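Local coordinates for uncharacterized protein (Cricetid herpesvirus 2, PDB 4ZKQ) that probably binds host chemokines as a viral decoy receptor encoded by a rodent gammaherpesvirus, at residues Ala210-Lys215 against Val233-Leu238. Residues are numbered along the deposited sequence; the frame is centred on the assembly and turned at random.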
loop_
_atom_site.group_PDB
_atom_site.type_symbol
_atom_site.label_atom_id
_atom_site.label_comp_id
_atom_site.label_asym_id
_atom_site.label_seq_id
_atom_site.Cartn_x
_atom_site.Cartn_y
_atom_site.Cartn_z
ATOM N N ALA A 210 14.812 10.956 3.246
ATOM C CA ALA A 210 13.427 11.387 3.184
ATOM C C ALA A 210 12.879 11.036 1.806
ATOM O O ALA A 210 13.473 11.394 0.791
ATOM C CB ALA A 210 13.306 12.878 3.452
ATOM N N THR A 211 11.768 10.303 1.782
ATOM C CA THR A 211 11.090 9.960 0.537
ATOM C C THR A 211 9.714 10.597 0.560
ATOM O O THR A 211 8.908 10.299 1.437
ATOM C CB THR A 211 10.955 8.433 0.348
ATOM O OG1 THR A 211 12.256 7.848 0.253
ATOM C CG2 THR A 211 10.168 8.102 -0.929
ATOM N N THR A 212 9.455 11.494 -0.385
ATOM C CA THR A 212 8.154 12.141 -0.479
ATOM C C THR A 212 7.347 11.482 -1.593
ATOM O O THR A 212 7.789 11.418 -2.739
ATOM C CB THR A 212 8.297 13.656 -0.727
ATOM O OG1 THR A 212 9.126 14.220 0.295
ATOM C CG2 THR A 212 6.936 14.352 -0.706
ATOM N N LEU A 213 6.179 10.968 -1.225
ATOM C CA LEU A 213 5.252 10.353 -2.163
ATOM C C LEU A 213 4.109 11.318 -2.418
ATOM O O LEU A 213 3.428 11.727 -1.483
ATOM C CB LEU A 213 4.721 9.028 -1.608
ATOM C CG LEU A 213 5.771 7.978 -1.239
ATOM C CD1 LEU A 213 5.139 6.814 -0.486
ATOM C CD2 LEU A 213 6.495 7.482 -2.476
ATOM N N SER A 214 3.899 11.683 -3.679
ATOM C CA SER A 214 2.839 12.619 -4.037
ATOM C C SER A 214 1.975 12.028 -5.137
ATOM O O SER A 214 2.468 11.752 -6.224
ATOM C CB SER A 214 3.427 13.957 -4.496
ATOM O OG SER A 214 4.364 14.450 -3.556
ATOM N N LYS A 215 0.695 11.830 -4.836
ATOM C CA LYS A 215 -0.248 11.256 -5.777
ATOM C C LYS A 215 -1.338 12.253 -6.133
ATOM O O LYS A 215 -1.933 12.887 -5.255
ATOM C CB LYS A 215 -0.885 9.987 -5.207
ATOM C CG LYS A 215 -2.064 9.467 -6.040
ATOM C CD LYS A 215 -2.591 8.134 -5.502
ATOM C CE LYS A 215 -1.650 6.969 -5.818
ATOM N NZ LYS A 215 -2.072 5.698 -5.140
ATOM N N VAL A 233 -4.134 16.542 -3.862
ATOM C CA VAL A 233 -2.898 15.783 -3.870
ATOM C C VAL A 233 -2.712 15.096 -2.528
ATOM O O VAL A 233 -2.842 15.722 -1.476
ATOM C CB VAL A 233 -1.694 16.690 -4.166
ATOM C CG1 VAL A 233 -0.378 15.953 -3.968
ATOM C CG2 VAL A 233 -1.795 17.236 -5.573
ATOM N N SER A 234 -2.428 13.802 -2.579
ATOM C CA SER A 234 -2.132 13.024 -1.386
ATOM C C SER A 234 -0.624 12.971 -1.215
ATOM O O SER A 234 0.078 12.441 -2.075
ATOM C CB SER A 234 -2.718 11.613 -1.498
ATOM O OG SER A 234 -2.379 10.830 -0.371
ATOM N N THR A 235 -0.130 13.542 -0.122
ATOM C CA THR A 235 1.300 13.587 0.137
ATOM C C THR A 235 1.665 12.797 1.388
ATOM O O THR A 235 1.036 12.946 2.433
ATOM C CB THR A 235 1.794 15.027 0.316
ATOM O OG1 THR A 235 1.415 15.808 -0.822
ATOM C CG2 THR A 235 3.301 15.054 0.469
ATOM N N ARG A 236 2.707 11.982 1.269
ATOM C CA ARG A 236 3.202 11.158 2.368
ATOM C C ARG A 236 4.720 11.263 2.371
ATOM O O ARG A 236 5.355 11.161 1.321
ATOM C CB ARG A 236 2.724 9.707 2.201
ATOM C CG ARG A 236 3.346 8.675 3.140
ATOM C CD ARG A 236 2.644 7.309 3.011
ATOM N NE ARG A 236 3.400 6.250 3.686
ATOM C CZ ARG A 236 3.659 5.045 3.178
ATOM N NH1 ARG A 236 3.221 4.700 1.975
ATOM N NH2 ARG A 236 4.367 4.170 3.887
ATOM N N VAL A 237 5.298 11.495 3.545
ATOM C CA VAL A 237 6.746 11.590 3.665
ATOM C C VAL A 237 7.262 10.471 4.547
ATOM O O VAL A 237 6.865 10.344 5.706
ATOM C CB VAL A 237 7.194 12.947 4.245
ATOM C CG1 VAL A 237 8.705 12.972 4.432
ATOM C CG2 VAL A 237 6.763 14.081 3.334
ATOM N N LEU A 238 8.138 9.652 3.979
ATOM C CA LEU A 238 8.804 8.597 4.728
ATOM C C LEU A 238 10.142 9.109 5.212
ATOM O O LEU A 238 10.886 9.717 4.447
ATOM C CB LEU A 238 9.022 7.359 3.866
ATOM C CG LEU A 238 7.906 6.952 2.911
ATOM C CD1 LEU A 238 8.337 5.736 2.119
ATOM C CD2 LEU A 238 6.636 6.671 3.666
HETATM O O HOH W 1 3.328 16.759 -2.234
#
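V233 meets K215 where the strands 206-223 and 233-244 run antiparallel: its CG1, anti to the backbone N (chi1 171°), packs 3.7 Å from the K215 carbonyl O, while its CA-H also points at that oxygen. S234 forms the first hydrogen-bonded pair with K215, its N and O both joined to the K215 backbone. The K215 side chain leads away from this pair, and its NZ forms a salt bridge with D78 and hydrogen bonds with Q24 and T56. T235 lies on the face shared with S214, T212 and V237. A water molecule joins T235 OG1, at 2.6 Å, to S214 OG, to which it donates at 2.9 Å; T235 CG2 meets T212 CG2 at 3.9 Å. R236 pairs with L213 through two backbone bonds, of which L213 N to R236 O, at 2.7 Å, is nearly straight (174° at the hydrogen). Its extended side chain runs beside L213 in the same direction, with NH1 3.8 Å from L213 CD1, and NH1 donates to the carbonyl of S76. V237 sets CG2 3.9 Å from T212 OG1. L238 makes the last hydrogen-bonded pair of 233-238, with T211, its N bonded to T211 O at 2.7 Å and its O accepting from T211 N; on the R236 face its CD1 approaches L213 CD1 loosely. Three hydrogen-bonded pairs thus give six backbone bonds within one beta ladder. The T212, S214, T235 and V237 face carries short side chains, with one water joining T235 to S214, whereas the other sets L213 and L238 beside K215 and R236, two cationic side chains whose ends are engaged by residues from the N-terminal part of the chain, tying this ladder to that region.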